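Local coordinates for hypothetical protein DR_0824 (Deinococcus radiodurans, PDB 2IMR), which catalyses the zinc-dependent deamination of aminodeoxyfutalosine to futalosine, a step of menaquinone biosynthesis, and deaminates adenosine and related nucleosides less well, at residues H101-A106 with V153-V158; A133-A138 with M159-A164; T171-V176 with P236-V241. All coordinates share one frame; numbering follows the deposited sequence.

Contact 1: residues H101-A106 with V153-V158; sequences HLDMSA and VWAPEV. With ZN (zinc ion), chain B.
Ser105 sets its CB over the indole face of Trp154, 3.3 Å from the centroid of the five-membered ring and only 12° off its normal, a CH-pi contact. Ser105 OG stays beside the indole, near CE2, and caps the backbone N of Tyr107 at the start of helix 106-111. The polar part of the contact is the carboxylate of Asp103. Its CG sits between the backbone N and the carbonyl carbon (chi1 86°), on the side of the turn that follows strand 149-153. There Trp154 N donates to Asp103 OD1 at 3.1 Å, from the syn side and 19° out of the carboxylate plane, while Ala155 N gives Asp103 OD2 a nearly straight bond of 3.0 Å to its syn lone pair. A weak third bond runs from Trp154 N to OD2. Val158, in the first turn of helix 156-163, meets the carboxylate tip to tip; its CG1 lies 3.4 Å from Asp103 OD1 and its CG2 packs on Asp103 CG. Two residues before Asp103, His101 NE2 binds the zinc ion at 2.1 Å, completing with His99 and His240 the histidine ligands of the site, and Met104 CE rests over one face of the His101 ring. Two backbone N-H groups thus grip a buried carboxylate by both oxygens, which should fix its rotation. Ala155 is the N-cap residue of helix 156-163, so the carboxylate lies by a helix N-terminus, whose dipole would probably help stabilise its negative charge, and the metal-bearing loop is tied to the next beta-alpha turn of the barrel.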
# COMPACT_ATOMS: atom_id res chain seq x y z
N HIS A 101 -4.94 4.56 5.44
CA HIS A 101 -5.33 5.94 5.71
C HIS A 101 -5.64 5.95 7.20
O HIS A 101 -6.61 5.30 7.62
CB HIS A 101 -6.60 6.34 4.95
CG HIS A 101 -6.45 6.40 3.46
ND1 HIS A 101 -6.61 7.57 2.75
CD2 HIS A 101 -6.23 5.42 2.55
CE1 HIS A 101 -6.50 7.31 1.46
NE2 HIS A 101 -6.27 6.02 1.31
N LEU A 102 -4.84 6.65 8.00
CA LEU A 102 -5.10 6.72 9.44
C LEU A 102 -6.10 7.83 9.73
O LEU A 102 -6.71 7.88 10.80
CB LEU A 102 -3.80 6.95 10.22
CG LEU A 102 -2.76 5.83 10.07
CD1 LEU A 102 -1.63 6.05 11.05
CD2 LEU A 102 -3.42 4.47 10.35
N ASP A 103 -6.27 8.73 8.76
CA ASP A 103 -7.25 9.81 8.86
C ASP A 103 -7.79 10.00 7.45
O ASP A 103 -7.06 9.85 6.47
CB ASP A 103 -6.63 11.11 9.41
CG ASP A 103 -5.99 11.99 8.33
OD1 ASP A 103 -4.92 11.61 7.80
OD2 ASP A 103 -6.56 13.06 8.02
N MET A 104 -9.08 10.30 7.34
CA MET A 104 -9.71 10.51 6.04
C MET A 104 -10.68 11.67 6.10
O MET A 104 -10.85 12.30 7.15
CB MET A 104 -10.46 9.25 5.58
CG MET A 104 -9.57 8.02 5.40
SD MET A 104 -10.48 6.56 4.81
CE MET A 104 -10.69 6.96 3.06
N SER A 105 -11.33 11.95 4.98
CA SER A 105 -12.28 13.05 4.90
C SER A 105 -13.59 12.60 4.29
O SER A 105 -13.63 11.68 3.48
CB SER A 105 -11.70 14.18 4.05
OG SER A 105 -12.65 15.20 3.85
N ALA A 106 -14.68 13.25 4.70
CA ALA A 106 -15.98 12.92 4.15
C ALA A 106 -15.90 13.24 2.66
O ALA A 106 -16.58 12.64 1.83
CB ALA A 106 -17.06 13.76 4.81
N VAL A 153 -2.25 10.81 4.15
CA VAL A 153 -2.71 11.81 5.10
C VAL A 153 -3.59 12.87 4.44
O VAL A 153 -3.25 13.39 3.37
CB VAL A 153 -1.52 12.55 5.76
CG1 VAL A 153 -2.03 13.58 6.76
CG2 VAL A 153 -0.60 11.56 6.44
N TRP A 154 -4.70 13.20 5.09
CA TRP A 154 -5.61 14.22 4.57
C TRP A 154 -5.47 15.54 5.32
O TRP A 154 -5.11 16.56 4.73
CB TRP A 154 -7.06 13.75 4.66
CG TRP A 154 -8.04 14.82 4.25
CD1 TRP A 154 -8.58 15.79 5.05
CD2 TRP A 154 -8.53 15.07 2.93
NE1 TRP A 154 -9.37 16.64 4.29
CE2 TRP A 154 -9.36 16.21 2.99
CE3 TRP A 154 -8.34 14.43 1.69
CZ2 TRP A 154 -10.00 16.73 1.86
CZ3 TRP A 154 -8.98 14.95 0.57
CH2 TRP A 154 -9.80 16.09 0.66
N ALA A 155 -5.77 15.53 6.61
CA ALA A 155 -5.71 16.76 7.40
C ALA A 155 -4.29 17.21 7.73
O ALA A 155 -3.50 16.43 8.24
CB ALA A 155 -6.51 16.59 8.70
N PRO A 156 -3.96 18.47 7.43
CA PRO A 156 -2.62 18.99 7.71
C PRO A 156 -2.21 18.80 9.18
O PRO A 156 -1.06 18.51 9.48
CB PRO A 156 -2.74 20.47 7.33
CG PRO A 156 -3.69 20.42 6.17
CD PRO A 156 -4.75 19.44 6.65
N GLU A 157 -3.17 18.97 10.09
CA GLU A 157 -2.88 18.81 11.52
C GLU A 157 -2.50 17.37 11.85
O GLU A 157 -1.77 17.12 12.81
CB GLU A 157 -4.06 19.27 12.36
CG GLU A 157 -4.10 20.78 12.55
CD GLU A 157 -5.18 21.25 13.50
OE1 GLU A 157 -5.34 20.64 14.58
OE2 GLU A 157 -5.87 22.24 13.17
N VAL A 158 -3.01 16.42 11.07
CA VAL A 158 -2.68 15.03 11.29
C VAL A 158 -1.23 14.83 10.85
O VAL A 158 -0.46 14.16 11.53
CB VAL A 158 -3.62 14.09 10.49
CG1 VAL A 158 -3.03 12.68 10.40
CG2 VAL A 158 -4.97 14.05 11.18
ZN ZN B . -6.15 4.62 -0.22
O HOH W 1 -7.28 3.30 -0.62

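Contact 2: residues A133-A138 with M159-A164; sequences AAQAGA and MDALLA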
# COMPACT_ATOMS: atom_id res chain seq x y z
N ALA A 133 -7.96 10.17 16.35
CA ALA A 133 -8.16 8.89 15.67
C ALA A 133 -6.89 8.43 14.94
O ALA A 133 -6.60 7.24 14.89
CB ALA A 133 -9.31 9.00 14.68
N ALA A 134 -6.14 9.38 14.39
CA ALA A 134 -4.91 9.05 13.67
C ALA A 134 -3.85 8.53 14.64
O ALA A 134 -3.17 7.54 14.36
CB ALA A 134 -4.39 10.28 12.94
N GLN A 135 -3.72 9.20 15.78
CA GLN A 135 -2.75 8.80 16.80
C GLN A 135 -3.05 7.40 17.30
O GLN A 135 -2.14 6.62 17.56
CB GLN A 135 -2.77 9.79 17.97
CG GLN A 135 -2.31 11.20 17.61
CD GLN A 135 -0.79 11.33 17.53
OE1 GLN A 135 -0.11 10.46 17.00
NE2 GLN A 135 -0.27 12.44 18.05
N ALA A 136 -4.33 7.09 17.45
CA ALA A 136 -4.73 5.76 17.92
C ALA A 136 -4.36 4.72 16.86
O ALA A 136 -3.97 3.60 17.20
CB ALA A 136 -6.22 5.73 18.20
N GLY A 137 -4.49 5.09 15.59
CA GLY A 137 -4.14 4.17 14.52
C GLY A 137 -2.64 3.90 14.53
O GLY A 137 -2.20 2.77 14.38
N ALA A 138 -1.86 4.96 14.71
CA ALA A 138 -0.41 4.80 14.75
C ALA A 138 -0.04 3.91 15.94
O ALA A 138 0.87 3.09 15.85
CB ALA A 138 0.26 6.17 14.88
N MET A 159 -0.85 15.44 9.72
CA MET A 159 0.52 15.32 9.25
C MET A 159 1.46 15.88 10.33
O MET A 159 2.50 15.29 10.62
CB MET A 159 0.74 16.08 7.94
CG MET A 159 2.16 15.95 7.39
SD MET A 159 2.59 14.27 6.85
CE MET A 159 2.00 14.31 5.12
N ASP A 160 1.09 17.02 10.90
CA ASP A 160 1.91 17.63 11.94
C ASP A 160 2.16 16.63 13.07
O ASP A 160 3.28 16.45 13.54
CB ASP A 160 1.25 18.88 12.54
CG ASP A 160 1.20 20.05 11.56
OD1 ASP A 160 2.09 20.15 10.70
OD2 ASP A 160 0.27 20.88 11.68
N ALA A 161 1.09 15.97 13.51
CA ALA A 161 1.17 15.00 14.60
C ALA A 161 1.95 13.73 14.25
O ALA A 161 2.82 13.31 15.01
CB ALA A 161 -0.23 14.63 15.06
N LEU A 162 1.63 13.12 13.11
CA LEU A 162 2.31 11.88 12.72
C LEU A 162 3.78 12.08 12.41
O LEU A 162 4.62 11.22 12.71
CB LEU A 162 1.60 11.26 11.52
CG LEU A 162 0.13 10.90 11.77
CD1 LEU A 162 -0.46 10.22 10.54
CD2 LEU A 162 0.02 9.97 12.98
N LEU A 163 4.11 13.21 11.80
CA LEU A 163 5.48 13.50 11.45
C LEU A 163 6.35 13.52 12.71
O LEU A 163 7.55 13.26 12.66
CB LEU A 163 5.53 14.85 10.72
CG LEU A 163 6.56 15.07 9.61
CD1 LEU A 163 6.67 13.84 8.71
CD2 LEU A 163 6.14 16.30 8.81
N ALA A 164 5.72 13.80 13.86
CA ALA A 164 6.44 13.86 15.13
C ALA A 164 6.47 12.54 15.90
O ALA A 164 7.03 12.47 17.00
CB ALA A 164 5.83 14.96 16.01
O HOH W 2 2.86 13.41 17.62
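Leu162 CD2 supplies the apolar side of the contact, reaching toward helix 130-143 between two small residues one turn apart: Ala134 CB lies 4.4 Å from Leu162 CD2, and Ala138 CB lies 4.3 Å from the same methyl. These are loose van der Waals contacts; the axes of the two segments approach to 10.1 Å. The polar side belongs to Gln135. Its chain bends at chi2 (-79°), which turns CD toward helix 156-163; Gln135 NE2 lies 3.7 Å from Ala161 CB. The side chains of Gln135 and Leu162 pass alongside each other, pointing opposite ways, with Gln135 OE1 4.1 Å from Leu162 CD2; OE1 itself accepts a hydrogen bond from Arg165 NH1, just beyond helix 156-163. Water completes the polar link: one molecule donates to Ala161 O at 2.6 Å and accepts a weak bond from Gln135 NE2. The segments run nearly parallel, crossing at -26°, as expected for successive helices on the outside of a beta/alpha barrel. Strand 149-153 joins them, making a beta-alpha unit with helix 156-163. On the barrel side Leu162 also packs on Asp151 of that strand and Leu172 of strand 170-176, while Met159 and Leu163 touch Trp198 of helix 184-199.

Contact 3: residues T171-V176 with P236-V241; sequences TLYFEV and PLQIHV. With ZN (zinc ion), chain B.
Tyr173 CG stands anti to the carbonyl carbon (chi1 -54°), beside the backbone N, and the ring projects from strand 170-176 toward residues 236-238. From the other strand, Gln238 extends beyond CG and crosses the ring at about a right angle. Its CG lies 4.0 Å from the ring centroid in a CH-pi contact, above one face and offset toward the rim; the amide plane is turned 49° from the ring. Thr171 CG2 sits over the centre of the opposite face, and the phenol ring thus lies between Thr171 CG2 and Gln238 CG. Thr171 CG2 also meets Pro236 CG at 3.6 Å. Pro236 O approaches the ring edge near its plane. At the phenol's end a water lies 2.8 Å from Tyr173 OH and donates to Leu237 O, bridging the phenol to the backbone just before strand 238-241. An alanine in place of Tyr173 would probably open a gap between Thr171 CG2 and Gln238 CG, strip Gln238 CG of its packing on the ring and leave the water without its phenol partner. Gln238 matters for the metal: its OE1 accepts a hydrogen bond from His99 ND1, and NE2 donates to Ala98 O. Further along, Glu175 OE2 comes to the edge of the His240 ring, 3.4 Å from His240 CE1, with the carboxylate and ring planes 61° apart. His240 NE2 binds the zinc ion at 2.1 Å, and ND1 is held by His213 O. Glu175 and His213 are predicted to bind substrate. Tyr173 therefore packs behind a second-shell residue, Gln238, that probably helps orient His99, while the strand ends bring the predicted substrate-binding carboxylate beside the metal-bound imidazole.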
# COMPACT_ATOMS: atom_id res chain seq x y z
N THR A 171 6.62 6.11 5.05
CA THR A 171 6.34 7.34 4.34
C THR A 171 4.93 7.86 4.63
O THR A 171 3.98 7.08 4.71
CB THR A 171 6.43 7.12 2.81
OG1 THR A 171 7.73 6.63 2.48
CG2 THR A 171 6.16 8.43 2.07
N LEU A 172 4.82 9.17 4.80
CA LEU A 172 3.53 9.82 5.04
C LEU A 172 3.24 10.64 3.78
O LEU A 172 3.91 11.65 3.53
CB LEU A 172 3.61 10.76 6.25
CG LEU A 172 4.04 10.11 7.56
CD1 LEU A 172 4.09 11.17 8.66
CD2 LEU A 172 3.08 8.99 7.93
N TYR A 173 2.26 10.19 3.00
CA TYR A 173 1.88 10.86 1.75
C TYR A 173 0.74 11.85 1.95
O TYR A 173 -0.34 11.48 2.42
CB TYR A 173 1.43 9.81 0.73
CG TYR A 173 2.41 8.69 0.45
CD1 TYR A 173 3.30 8.76 -0.62
CD2 TYR A 173 2.40 7.53 1.22
CE1 TYR A 173 4.15 7.70 -0.92
CE2 TYR A 173 3.24 6.46 0.94
CZ TYR A 173 4.11 6.55 -0.13
OH TYR A 173 4.92 5.48 -0.43
N PHE A 174 0.97 13.11 1.58
CA PHE A 174 -0.05 14.15 1.72
C PHE A 174 -0.99 14.02 0.52
O PHE A 174 -0.57 14.15 -0.62
CB PHE A 174 0.60 15.54 1.74
CG PHE A 174 -0.35 16.66 2.05
CD1 PHE A 174 -1.26 16.56 3.09
CD2 PHE A 174 -0.31 17.85 1.31
CE1 PHE A 174 -2.12 17.61 3.41
CE2 PHE A 174 -1.17 18.91 1.62
CZ PHE A 174 -2.07 18.79 2.67
N GLU A 175 -2.27 13.78 0.79
CA GLU A 175 -3.23 13.60 -0.30
C GLU A 175 -3.73 14.90 -0.90
O GLU A 175 -4.06 15.84 -0.19
CB GLU A 175 -4.41 12.76 0.19
CG GLU A 175 -5.21 12.12 -0.93
CD GLU A 175 -6.23 11.13 -0.42
OE1 GLU A 175 -7.16 11.55 0.30
OE2 GLU A 175 -6.10 9.93 -0.74
N VAL A 176 -3.77 14.95 -2.23
CA VAL A 176 -4.25 16.13 -2.94
C VAL A 176 -5.41 15.71 -3.83
O VAL A 176 -5.33 14.71 -4.55
CB VAL A 176 -3.15 16.77 -3.80
CG1 VAL A 176 -3.70 17.97 -4.56
CG2 VAL A 176 -1.99 17.19 -2.91
N PRO A 236 8.46 10.55 -2.70
CA PRO A 236 7.76 9.36 -3.17
C PRO A 236 6.30 9.68 -3.50
O PRO A 236 5.71 10.60 -2.92
CB PRO A 236 7.92 8.38 -2.01
CG PRO A 236 8.05 9.26 -0.82
CD PRO A 236 8.96 10.36 -1.33
N LEU A 237 5.74 8.94 -4.45
CA LEU A 237 4.36 9.14 -4.87
C LEU A 237 3.53 7.88 -4.75
O LEU A 237 4.04 6.77 -4.87
CB LEU A 237 4.31 9.57 -6.34
CG LEU A 237 4.74 10.96 -6.81
CD1 LEU A 237 4.96 10.93 -8.32
CD2 LEU A 237 3.67 11.98 -6.45
N GLN A 238 2.24 8.06 -4.49
CA GLN A 238 1.27 6.97 -4.44
C GLN A 238 -0.01 7.53 -5.05
O GLN A 238 -0.47 8.61 -4.67
CB GLN A 238 1.01 6.47 -3.01
CG GLN A 238 1.77 5.18 -2.68
CD GLN A 238 1.27 4.48 -1.43
OE1 GLN A 238 0.07 4.37 -1.19
NE2 GLN A 238 2.20 3.97 -0.62
N ILE A 239 -0.54 6.80 -6.03
CA ILE A 239 -1.77 7.19 -6.72
C ILE A 239 -2.71 5.99 -6.73
O ILE A 239 -2.29 4.87 -7.04
CB ILE A 239 -1.48 7.57 -8.21
CG1 ILE A 239 -0.36 8.62 -8.29
CG2 ILE A 239 -2.75 8.12 -8.87
CD1 ILE A 239 0.10 8.90 -9.70
N HIS A 240 -3.98 6.19 -6.35
CA HIS A 240 -4.95 5.10 -6.39
C HIS A 240 -5.36 4.98 -7.85
O HIS A 240 -5.86 5.95 -8.42
CB HIS A 240 -6.21 5.42 -5.58
CG HIS A 240 -5.95 5.70 -4.13
ND1 HIS A 240 -5.72 6.97 -3.66
CD2 HIS A 240 -5.93 4.88 -3.05
CE1 HIS A 240 -5.58 6.93 -2.34
NE2 HIS A 240 -5.70 5.67 -1.95
N VAL A 241 -5.19 3.81 -8.46
CA VAL A 241 -5.54 3.67 -9.87
C VAL A 241 -6.32 2.41 -10.20
O VAL A 241 -5.98 1.32 -9.75
CB VAL A 241 -4.26 3.70 -10.74
CG1 VAL A 241 -4.63 3.62 -12.22
CG2 VAL A 241 -3.47 4.97 -10.46
ZN ZN B . -6.15 4.62 -0.22
O HOH W 3 5.66 5.50 -3.16
O HOH W 1 -7.28 3.30 -0.62

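In the fold
Contacts 1 and 3 meet at the zinc site of the amidohydrolase barrel, and contact 2 lies outside them. Contacts 1 and 3 share the zinc ion and its bound water: His101 NE2 and His240 NE2 are 3.3 Å apart on the metal. Their strands also pair directly, Val153 N lying 2.7 Å from Tyr173 O and Val153 O 2.8 Å from Glu175 N, both probable hydrogen bonds. Trp154 CE3 comes within 3.4 Å of Glu175 OE1 at the predicted substrate site. Contact 2 lies in the outer helical layer, the Leu162 side chain about 13 Å from the zinc. It shares helix 156-163 with contact 1, where Val158 CG1 meets Ala134 CB at 3.7 Å, and reaches contact 3 through Met159, Leu162 and Leu163 on Leu172.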